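Local coordinates for nodulation protein S (Bradyrhizobium sp., PDB 3OFK), which is a SAM-dependent N-methyltransferase that probably methylates Nod factor, the lipochitooligosaccharide signal of nodulation, during its synthesis, at residues 77-82 and 100-105; 118-123 and 148-153; 155-160 and 168-173. All blocks are in the same frame, centred on the assembly; numbering follows the deposited sequence.

From the N terminus, the chain first closes contact 1: strand 73-80 passes through helix 83-92 and returns as edge strand 99-103, a beta-alpha-beta unit. Contact 2 follows, where strand 115-121 meets its parallel neighbour 148-155 after helix 130-142. Contact 3 comes last and closes a short loop between the starts of helices 157-162 and 169-179. The three lie in series; none nests in or crosses another. Contacts 1 and 2 belong to the same sheet, with strand 52-58 between their pairs, and both touch S-adenosyl-L-homocysteine. Contact 3 touches contact 2: Ala155 meets Glu122, and helix 169-179 packs on Phe152.

Contact 1 of 3, residues 77-82 and 100-105; sequences TVIDVM and SWAATD. With SAH (S-adenosyl-L-homocysteine), chain E.
Val78 and Trp101 are paired neighbours on the parallel strands 77-80 and 100-103, the two strands of a beta-alpha-beta unit completed by helix 83-92. The backbone of Val78 is gripped at both ends: its N donates to Ser100 O at 2.8 Å, and its O accepts from Ala102 N. Two residues on, Asp80 N donates to Ala102 O at 3.1 Å. The side chains of Val78 and Trp101 lie side by side and point the same way. With CG1 anti to the backbone N (chi1 178°), Val78 brings that methyl to 3.4 Å from Trp101 CZ3; its CG2 sits over one indole face, toward the rim, in a CH-pi contact 4.2 Å from the six-membered ring's centre. Ala89 and Cys90 of helix 83-92 also touch this indole.

At the C-terminal end of strand 77-80 the bound S-adenosyl-L-homocysteine is held. Asp80 OD1 accepts from SAH O2' at 2.7 Å, and its OD2 from SAH O3' at 2.5 Å. OD1 also takes Met82 N on its anti lone pair, forming an Asx turn, while Cys60 N bonds OD2; four bonds thus fix the carboxylate's rotation. Val81 CG1 packs 3.7 Å from SAH C4, and Asp105 OD1 accepts the adenine N6 at 3.0 Å as well as Leu107 N. An acidic residue at the end of the second strand, holding both ribose hydroxyls, is characteristic of Rossmann-like SAM-dependent methyltransferases.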
loop_
_atom_site.group_PDB
_atom_site.type_symbol
_atom_site.label_atom_id
_atom_site.label_comp_id
_atom_site.label_asym_id
_atom_site.label_seq_id
_atom_site.Cartn_x
_atom_site.Cartn_y
_atom_site.Cartn_z
ATOM N N THR A 77 8.816 4.109 -8.774
ATOM C CA THR A 77 8.058 5.329 -8.522
ATOM C C THR A 77 7.264 5.158 -7.229
ATOM O O THR A 77 6.691 4.091 -6.958
ATOM C CB THR A 77 7.152 5.606 -9.754
ATOM O OG1 THR A 77 8.019 5.707 -10.885
ATOM C CG2 THR A 77 6.250 6.884 -9.601
ATOM N N VAL A 78 7.194 6.224 -6.439
ATOM C CA VAL A 78 6.505 6.174 -5.140
ATOM C C VAL A 78 5.548 7.407 -5.034
ATOM O O VAL A 78 5.939 8.555 -5.304
ATOM C CB VAL A 78 7.513 6.264 -4.016
ATOM C CG1 VAL A 78 6.808 6.253 -2.619
ATOM C CG2 VAL A 78 8.537 5.152 -4.098
ATOM N N ILE A 79 4.280 7.170 -4.724
ATOM C CA ILE A 79 3.351 8.267 -4.569
ATOM C C ILE A 79 2.842 8.221 -3.148
ATOM O O ILE A 79 2.837 7.185 -2.496
ATOM C CB ILE A 79 2.220 8.321 -5.627
ATOM C CG1 ILE A 79 1.204 7.188 -5.481
ATOM C CG2 ILE A 79 2.834 8.283 -7.066
ATOM C CD1 ILE A 79 -0.191 7.544 -5.971
ATOM N N ASP A 80 2.496 9.395 -2.664
ATOM C CA ASP A 80 1.903 9.553 -1.379
ATOM C C ASP A 80 1.191 10.900 -1.326
ATOM O O ASP A 80 1.678 11.920 -1.819
ATOM C CB ASP A 80 2.955 9.486 -0.285
ATOM C CG ASP A 80 2.342 9.127 1.051
ATOM O OD1 ASP A 80 1.561 9.959 1.626
ATOM O OD2 ASP A 80 2.555 7.968 1.462
ATOM N N VAL A 81 0.016 10.892 -0.732
ATOM C CA VAL A 81 -0.789 12.083 -0.631
ATOM C C VAL A 81 -0.165 13.103 0.326
ATOM O O VAL A 81 -0.465 14.287 0.256
ATOM C CB VAL A 81 -2.191 11.719 -0.155
ATOM C CG1 VAL A 81 -2.192 11.439 1.354
ATOM C CG2 VAL A 81 -3.146 12.823 -0.501
ATOM N N MET A 82 0.730 12.644 1.202
ATOM C CA MET A 82 1.374 13.499 2.191
ATOM C C MET A 82 2.809 13.891 1.850
ATOM O O MET A 82 3.703 13.044 1.903
ATOM C CB MET A 82 1.382 12.796 3.547
ATOM C CG MET A 82 -0.029 12.408 4.066
ATOM S SD MET A 82 -1.165 13.800 4.172
ATOM C CE MET A 82 -0.495 14.675 5.571
ATOM N N SER A 100 11.696 7.674 -8.104
ATOM C CA SER A 100 10.938 8.905 -8.415
ATOM C C SER A 100 9.845 9.051 -7.377
ATOM O O SER A 100 9.301 8.024 -6.955
ATOM C CB SER A 100 10.209 8.723 -9.754
ATOM O OG SER A 100 11.058 9.098 -10.786
ATOM N N TRP A 101 9.466 10.284 -7.035
ATOM C CA TRP A 101 8.399 10.520 -6.079
ATOM C C TRP A 101 7.385 11.533 -6.569
ATOM O O TRP A 101 7.688 12.466 -7.344
ATOM C CB TRP A 101 8.953 10.987 -4.723
ATOM C CG TRP A 101 10.150 10.230 -4.233
ATOM C CD1 TRP A 101 11.443 10.345 -4.679
ATOM C CD2 TRP A 101 10.179 9.282 -3.162
ATOM N NE1 TRP A 101 12.259 9.510 -3.964
ATOM C CE2 TRP A 101 11.511 8.854 -3.021
ATOM C CE3 TRP A 101 9.196 8.743 -2.312
ATOM C CZ2 TRP A 101 11.898 7.900 -2.058
ATOM C CZ3 TRP A 101 9.581 7.819 -1.363
ATOM C CH2 TRP A 101 10.916 7.397 -1.257
ATOM N N ALA A 102 6.170 11.387 -6.065
ATOM C CA ALA A 102 5.126 12.391 -6.304
ATOM C C ALA A 102 4.203 12.510 -5.087
ATOM O O ALA A 102 3.756 11.513 -4.570
ATOM C CB ALA A 102 4.362 12.054 -7.582
ATOM N N ALA A 103 3.964 13.743 -4.616
ATOM C CA ALA A 103 3.050 13.984 -3.532
ATOM C C ALA A 103 1.700 14.175 -4.197
ATOM O O ALA A 103 1.361 15.268 -4.651
ATOM C CB ALA A 103 3.464 15.239 -2.694
ATOM N N THR A 104 0.981 13.076 -4.364
ATOM C CA THR A 104 -0.340 13.117 -4.993
ATOM C C THR A 104 -1.185 12.019 -4.401
ATOM O O THR A 104 -0.695 10.974 -3.983
ATOM C CB THR A 104 -0.284 12.879 -6.538
ATOM O OG1 THR A 104 0.791 13.626 -7.102
ATOM C CG2 THR A 104 -1.563 13.328 -7.218
ATOM N N ASP A 105 -2.470 12.271 -4.428
ATOM C CA ASP A 105 -3.467 11.321 -4.069
ATOM C C ASP A 105 -3.552 10.310 -5.226
ATOM O O ASP A 105 -3.415 10.668 -6.410
ATOM C CB ASP A 105 -4.785 12.079 -3.899
ATOM C CG ASP A 105 -5.862 11.248 -3.259
ATOM O OD1 ASP A 105 -5.987 10.044 -3.577
ATOM O OD2 ASP A 105 -6.580 11.825 -2.433
HETATM N N SAH E . 2.303 0.910 2.106
HETATM C CA SAH E . 3.096 1.096 3.316
HETATM C CB SAH E . 2.593 2.318 4.081
HETATM C CG SAH E . 1.202 2.291 4.694
HETATM S SD SAH E . 0.807 3.716 5.767
HETATM C C SAH E . 3.123 -0.134 4.238
HETATM O O SAH E . 2.329 -1.064 4.086
HETATM O OXT SAH E . 3.946 -0.211 5.149
HETATM C "C5'" SAH E . -0.284 4.550 4.566
HETATM C "C4'" SAH E . 0.331 5.565 3.624
HETATM O "O4'" SAH E . -0.631 5.891 2.622
HETATM C "C3'" SAH E . 0.744 6.875 4.293
HETATM O "O3'" SAH E . 2.032 7.281 3.811
HETATM C "C2'" SAH E . -0.360 7.848 3.846
HETATM O "O2'" SAH E . 0.091 9.179 3.786
HETATM C "C1'" SAH E . -0.676 7.301 2.481
HETATM N N9 SAH E . -1.975 7.661 1.867
HETATM C C8 SAH E . -3.197 7.750 2.483
HETATM N N7 SAH E . -4.119 8.055 1.545
HETATM C C5 SAH E . -3.517 8.156 0.347
HETATM C C6 SAH E . -4.059 8.401 -0.915
HETATM N N6 SAH E . -5.388 8.686 -1.019
HETATM N N1 SAH E . -3.203 8.439 -1.988
HETATM C C2 SAH E . -1.848 8.181 -1.805
HETATM N N3 SAH E . -1.336 7.906 -0.541
HETATM C C4 SAH E . -2.167 7.875 0.524
HETATM O O HOH W 1 11.406 6.285 -11.396
#

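Contact 2 of 3, residues 118-123 and 148-153; sequences IVVAEV and GHLVFG. With SAH (S-adenosyl-L-homocysteine), chain E.
Glu122 and Gly153 meet where the parallel strands 118-121 and 148-153, neighbours in the Rossmann-like sheet, reach the cofactor pocket. Starting from CB, 4.1 Å from SAH CG, the Glu122 side chain passes the ligand with its CG 4.0 Å from SAH O. It bends at chi2 (-61°), and CD then comes to 4.2 Å from Gly153 O. At the tip OE2 lies 3.7 Å from Gly153 C, while OE1 accepts from Ala155 N and Tyr125 OH; Arg38, which also binds the ligand, touches this buried side chain. An alanine here would probably leave Ala155 N and Tyr125 OH without their shared acceptor and open a gap beside Gly153.

Behind this corner the ladder is regular. Ile118 N bonds His149 O, Val151 N bonds Ile118 O, and Val120 N bonds Val151 O; Gly153 N bonds Val120 O, and Glu122 N bonds Gly153 O to end the series. On the face carrying Ile118 and Val120, Val120 CG1 rests 3.9 Å from Leu150 CD2, the two side chains crossing obliquely, and it also touches Phe152 CB. At the last residue of the strand, Ala121 O accepts the ligand's amino N at 2.9 Å. A water bridges the two segments next to the turn, accepting from Val123 N and donating to Gly153 O, at 3.2 Å from each.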
loop_
_atom_site.group_PDB
_atom_site.type_symbol
_atom_site.label_atom_id
_atom_site.label_comp_id
_atom_site.label_asym_id
_atom_site.label_seq_id
_atom_site.Cartn_x
_atom_site.Cartn_y
_atom_site.Cartn_z
ATOM N N ILE A 118 2.760 -3.060 -8.941
ATOM C CA ILE A 118 2.176 -2.035 -8.110
ATOM C C ILE A 118 1.933 -2.603 -6.731
ATOM O O ILE A 118 1.326 -3.664 -6.577
ATOM C CB ILE A 118 0.855 -1.559 -8.684
ATOM C CG1 ILE A 118 1.085 -0.982 -10.078
ATOM C CG2 ILE A 118 0.220 -0.537 -7.749
ATOM C CD1 ILE A 118 -0.211 -0.583 -10.794
ATOM N N VAL A 119 2.485 -1.941 -5.730
ATOM C CA VAL A 119 2.266 -2.342 -4.349
ATOM C C VAL A 119 1.294 -1.288 -3.755
ATOM O O VAL A 119 1.491 -0.076 -3.895
ATOM C CB VAL A 119 3.588 -2.464 -3.533
ATOM C CG1 VAL A 119 3.296 -2.913 -2.113
ATOM C CG2 VAL A 119 4.630 -3.434 -4.238
ATOM N N VAL A 120 0.220 -1.781 -3.145
ATOM C CA VAL A 120 -0.840 -0.972 -2.554
ATOM C C VAL A 120 -1.239 -1.651 -1.274
ATOM O O VAL A 120 -2.099 -2.551 -1.232
ATOM C CB VAL A 120 -1.996 -0.743 -3.546
ATOM C CG1 VAL A 120 -2.536 -2.061 -4.103
ATOM C CG2 VAL A 120 -3.115 0.070 -2.913
ATOM N N ALA A 121 -0.582 -1.235 -0.200
ATOM C CA ALA A 121 -0.757 -1.860 1.112
ATOM C C ALA A 121 -1.186 -0.837 2.168
ATOM O O ALA A 121 -0.538 0.180 2.338
ATOM C CB ALA A 121 0.583 -2.549 1.553
ATOM N N GLU A 122 -2.315 -1.100 2.839
ATOM C CA GLU A 122 -2.729 -0.339 4.050
ATOM C C GLU A 122 -2.917 1.162 3.738
ATOM O O GLU A 122 -2.609 2.038 4.537
ATOM C CB GLU A 122 -1.747 -0.528 5.189
ATOM C CG GLU A 122 -1.309 -1.980 5.476
ATOM C CD GLU A 122 -2.472 -2.898 5.855
ATOM O OE1 GLU A 122 -3.514 -2.394 6.345
ATOM O OE2 GLU A 122 -2.333 -4.110 5.601
ATOM N N VAL A 123 -3.468 1.407 2.574
ATOM C CA VAL A 123 -3.733 2.765 2.080
ATOM C C VAL A 123 -5.173 2.986 1.580
ATOM O O VAL A 123 -5.756 4.034 1.867
ATOM C CB VAL A 123 -2.734 3.155 0.975
ATOM C CG1 VAL A 123 -2.796 2.154 -0.170
ATOM C CG2 VAL A 123 -3.060 4.515 0.473
ATOM N N GLY A 148 1.914 -7.518 -15.820
ATOM C CA GLY A 148 2.370 -7.105 -14.514
ATOM C C GLY A 148 1.497 -7.592 -13.393
ATOM O O GLY A 148 0.383 -8.064 -13.634
ATOM N N HIS A 149 2.014 -7.498 -12.171
ATOM C CA HIS A 149 1.269 -7.912 -10.983
ATOM C C HIS A 149 0.957 -6.748 -10.073
ATOM O O HIS A 149 1.700 -5.756 -10.037
ATOM C CB HIS A 149 2.029 -8.960 -10.167
ATOM C CG HIS A 149 2.234 -10.248 -10.901
ATOM N ND1 HIS A 149 3.223 -10.411 -11.845
ATOM C CD2 HIS A 149 1.558 -11.419 -10.852
ATOM C CE1 HIS A 149 3.166 -11.640 -12.327
ATOM N NE2 HIS A 149 2.159 -12.270 -11.746
ATOM N N LEU A 150 -0.129 -6.905 -9.324
ATOM C CA LEU A 150 -0.525 -5.940 -8.317
ATOM C C LEU A 150 -0.537 -6.694 -6.998
ATOM O O LEU A 150 -1.111 -7.770 -6.914
ATOM C CB LEU A 150 -1.897 -5.357 -8.663
ATOM C CG LEU A 150 -2.483 -4.291 -7.719
ATOM C CD1 LEU A 150 -3.346 -3.265 -8.508
ATOM C CD2 LEU A 150 -3.285 -4.954 -6.574
ATOM N N VAL A 151 0.176 -6.173 -6.015
ATOM C CA VAL A 151 0.260 -6.777 -4.692
ATOM C C VAL A 151 -0.496 -5.882 -3.751
ATOM O O VAL A 151 -0.087 -4.751 -3.536
ATOM C CB VAL A 151 1.719 -6.935 -4.211
ATOM C CG1 VAL A 151 1.754 -7.221 -2.717
ATOM C CG2 VAL A 151 2.377 -8.038 -4.959
ATOM N N PHE A 152 -1.609 -6.391 -3.218
ATOM C CA PHE A 152 -2.502 -5.628 -2.375
ATOM C C PHE A 152 -2.479 -6.200 -0.991
ATOM O O PHE A 152 -2.394 -7.416 -0.808
ATOM C CB PHE A 152 -3.929 -5.709 -2.923
ATOM C CG PHE A 152 -4.992 -5.290 -1.931
ATOM C CD1 PHE A 152 -5.225 -3.930 -1.642
ATOM C CD2 PHE A 152 -5.754 -6.263 -1.274
ATOM C CE1 PHE A 152 -6.224 -3.558 -0.744
ATOM C CE2 PHE A 152 -6.744 -5.899 -0.359
ATOM C CZ PHE A 152 -6.973 -4.533 -0.088
ATOM N N GLY A 153 -2.544 -5.330 0.001
ATOM C CA GLY A 153 -2.698 -5.806 1.369
ATOM C C GLY A 153 -3.576 -4.867 2.148
ATOM O O GLY A 153 -3.540 -3.675 1.903
HETATM N N SAH E . 2.303 0.910 2.106
HETATM C CA SAH E . 3.096 1.096 3.316
HETATM C CB SAH E . 2.593 2.318 4.081
HETATM C CG SAH E . 1.202 2.291 4.694
HETATM S SD SAH E . 0.807 3.716 5.767
HETATM C C SAH E . 3.123 -0.134 4.238
HETATM O O SAH E . 2.329 -1.064 4.086
HETATM O OXT SAH E . 3.946 -0.211 5.149
HETATM C "C5'" SAH E . -0.284 4.550 4.566
HETATM C "C4'" SAH E . 0.331 5.565 3.624
HETATM O "O4'" SAH E . -0.631 5.891 2.622
HETATM C "C3'" SAH E . 0.744 6.875 4.293
HETATM O "O3'" SAH E . 2.032 7.281 3.811
HETATM C "C2'" SAH E . -0.360 7.848 3.846
HETATM O "O2'" SAH E . 0.091 9.179 3.786
HETATM C "C1'" SAH E . -0.676 7.301 2.481
HETATM N N9 SAH E . -1.975 7.661 1.867
HETATM C C8 SAH E . -3.197 7.750 2.483
HETATM N N7 SAH E . -4.119 8.055 1.545
HETATM C C5 SAH E . -3.517 8.156 0.347
HETATM C C6 SAH E . -4.059 8.401 -0.915
HETATM N N6 SAH E . -5.388 8.686 -1.019
HETATM N N1 SAH E . -3.203 8.439 -1.988
HETATM C C2 SAH E . -1.848 8.181 -1.805
HETATM N N3 SAH E . -1.336 7.906 -0.541
HETATM C C4 SAH E . -2.167 7.875 0.524
HETATM O O HOH W 2 -4.948 -0.961 0.938
#

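Contact 3 of 3, residues 155-160 and 168-173; sequences ARDATC and GAETVI
The Arg156 guanidinium meets Glu170 with its edge: OE2 lies in its plane, 3.2 Å from NH1, in a salt bridge whose hydrogen bond is weak, and the two flat groups are turned 68° apart. Glu170 bends at chi2 (91°), which brings CD toward Arg156 and Asp157; its OE1 is met on the syn side by Asp157 N at 2.9 Å, in a nearly straight bond. Asp157 offers its carboxylate to the second helix. Gly168 N, at the N-cap of helix 169-179, comes to the anti side of OD1 at 2.8 Å, and Thr171 N adds a weak bond to the same oxygen; Thr171 OG1 donates to OD2 at 2.7 Å from above the carboxylate plane. Each helix start is held by an acid of the other segment, and the N-H groups there would probably ease the closeness of Asp157 OD1 and Glu170 OE1. Ala169 N bonds Ala155 O, and Cys160 SG rests 3.6 Å from Gly168 CA. Helix 157-162 follows directly on strand 148-155, and the start of helix 169-179 is brought back beside it: Ala169 packs on Ser154, Val172 and Ile173 touch Phe152, and Arg156 touches Leu198 of strand 196-203 and Gln187 of strand 181-189.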
loop_
_atom_site.group_PDB
_atom_site.type_symbol
_atom_site.label_atom_id
_atom_site.label_comp_id
_atom_site.label_asym_id
_atom_site.label_seq_id
_atom_site.Cartn_x
_atom_site.Cartn_y
_atom_site.Cartn_z
ATOM N N ALA A 155 -5.760 -4.508 6.280
ATOM C CA ALA A 155 -6.567 -4.876 7.410
ATOM C C ALA A 155 -7.925 -5.333 6.883
ATOM O O ALA A 155 -8.366 -4.872 5.845
ATOM C CB ALA A 155 -6.715 -3.701 8.318
ATOM N N ARG A 156 -8.554 -6.271 7.576
ATOM C CA ARG A 156 -9.845 -6.789 7.139
ATOM C C ARG A 156 -10.958 -5.755 7.251
ATOM O O ARG A 156 -10.822 -4.760 7.966
ATOM C CB ARG A 156 -10.216 -8.030 7.926
ATOM C CG ARG A 156 -9.437 -9.258 7.474
ATOM C CD ARG A 156 -9.779 -10.486 8.304
ATOM N NE ARG A 156 -8.983 -11.657 7.923
ATOM C CZ ARG A 156 -9.185 -12.413 6.837
ATOM N NH1 ARG A 156 -10.164 -12.155 5.979
ATOM N NH2 ARG A 156 -8.392 -13.446 6.607
ATOM N N ASP A 157 -12.060 -6.027 6.540
ATOM C CA ASP A 157 -13.271 -5.190 6.554
ATOM C C ASP A 157 -13.709 -4.759 7.969
ATOM O O ASP A 157 -13.902 -3.542 8.233
ATOM C CB ASP A 157 -14.441 -5.948 5.884
ATOM C CG ASP A 157 -14.345 -5.980 4.361
ATOM O OD1 ASP A 157 -13.470 -5.298 3.801
ATOM O OD2 ASP A 157 -15.171 -6.694 3.710
ATOM N N ALA A 158 -13.886 -5.757 8.849
ATOM C CA ALA A 158 -14.341 -5.546 10.220
ATOM C C ALA A 158 -13.399 -4.631 10.967
ATOM O O ALA A 158 -13.833 -3.738 11.686
ATOM C CB ALA A 158 -14.428 -6.869 10.953
ATOM N N THR A 159 -12.104 -4.883 10.829
ATOM C CA THR A 159 -11.094 -4.056 11.493
ATOM C C THR A 159 -11.169 -2.638 10.952
ATOM O O THR A 159 -11.124 -1.676 11.713
ATOM C CB THR A 159 -9.662 -4.574 11.261
ATOM O OG1 THR A 159 -9.438 -5.769 12.027
ATOM C CG2 THR A 159 -8.633 -3.494 11.672
ATOM N N CYS A 160 -11.281 -2.529 9.628
ATOM C CA CYS A 160 -11.349 -1.226 8.961
ATOM C C CYS A 160 -12.578 -0.438 9.406
ATOM O O CYS A 160 -12.503 0.764 9.600
ATOM C CB CYS A 160 -11.339 -1.392 7.449
ATOM S SG CYS A 160 -9.716 -1.688 6.850
ATOM N N GLY A 168 -12.253 -2.821 3.847
ATOM C CA GLY A 168 -10.883 -3.314 3.891
ATOM C C GLY A 168 -10.636 -4.442 2.895
ATOM O O GLY A 168 -11.167 -4.411 1.769
ATOM N N ALA A 169 -9.854 -5.442 3.322
ATOM C CA ALA A 169 -9.288 -6.456 2.425
ATOM C C ALA A 169 -10.327 -7.157 1.556
ATOM O O ALA A 169 -10.199 -7.186 0.320
ATOM C CB ALA A 169 -8.468 -7.491 3.232
ATOM N N GLU A 170 -11.362 -7.692 2.193
ATOM C CA GLU A 170 -12.249 -8.628 1.508
ATOM C C GLU A 170 -13.030 -7.887 0.431
ATOM O O GLU A 170 -13.161 -8.367 -0.699
ATOM C CB GLU A 170 -13.203 -9.349 2.473
ATOM C CG GLU A 170 -12.517 -10.184 3.550
ATOM C CD GLU A 170 -12.256 -9.396 4.834
ATOM O OE1 GLU A 170 -11.838 -8.227 4.721
ATOM O OE2 GLU A 170 -12.483 -9.940 5.941
ATOM N N THR A 171 -13.485 -6.689 0.783
ATOM C CA THR A 171 -14.223 -5.851 -0.127
ATOM C C THR A 171 -13.391 -5.443 -1.340
ATOM O O THR A 171 -13.844 -5.594 -2.485
ATOM C CB THR A 171 -14.854 -4.649 0.634
ATOM O OG1 THR A 171 -15.825 -5.162 1.564
ATOM C CG2 THR A 171 -15.548 -3.735 -0.313
ATOM N N VAL A 172 -12.172 -4.957 -1.102
ATOM C CA VAL A 172 -11.292 -4.592 -2.202
ATOM C C VAL A 172 -10.889 -5.795 -3.069
ATOM O O VAL A 172 -10.905 -5.705 -4.295
ATOM C CB VAL A 172 -10.057 -3.844 -1.709
ATOM C CG1 VAL A 172 -9.078 -3.626 -2.845
ATOM C CG2 VAL A 172 -10.462 -2.497 -1.070
ATOM N N ILE A 173 -10.546 -6.922 -2.447
ATOM C CA ILE A 173 -10.199 -8.131 -3.199
ATOM C C ILE A 173 -11.321 -8.466 -4.175
ATOM O O ILE A 173 -11.067 -8.807 -5.338
ATOM C CB ILE A 173 -9.872 -9.317 -2.247
ATOM C CG1 ILE A 173 -8.484 -9.121 -1.608
ATOM C CG2 ILE A 173 -9.888 -10.640 -2.989
ATOM C CD1 ILE A 173 -8.182 -10.055 -0.483
HETATM O O HOH W 3 -13.724 -8.634 8.220
#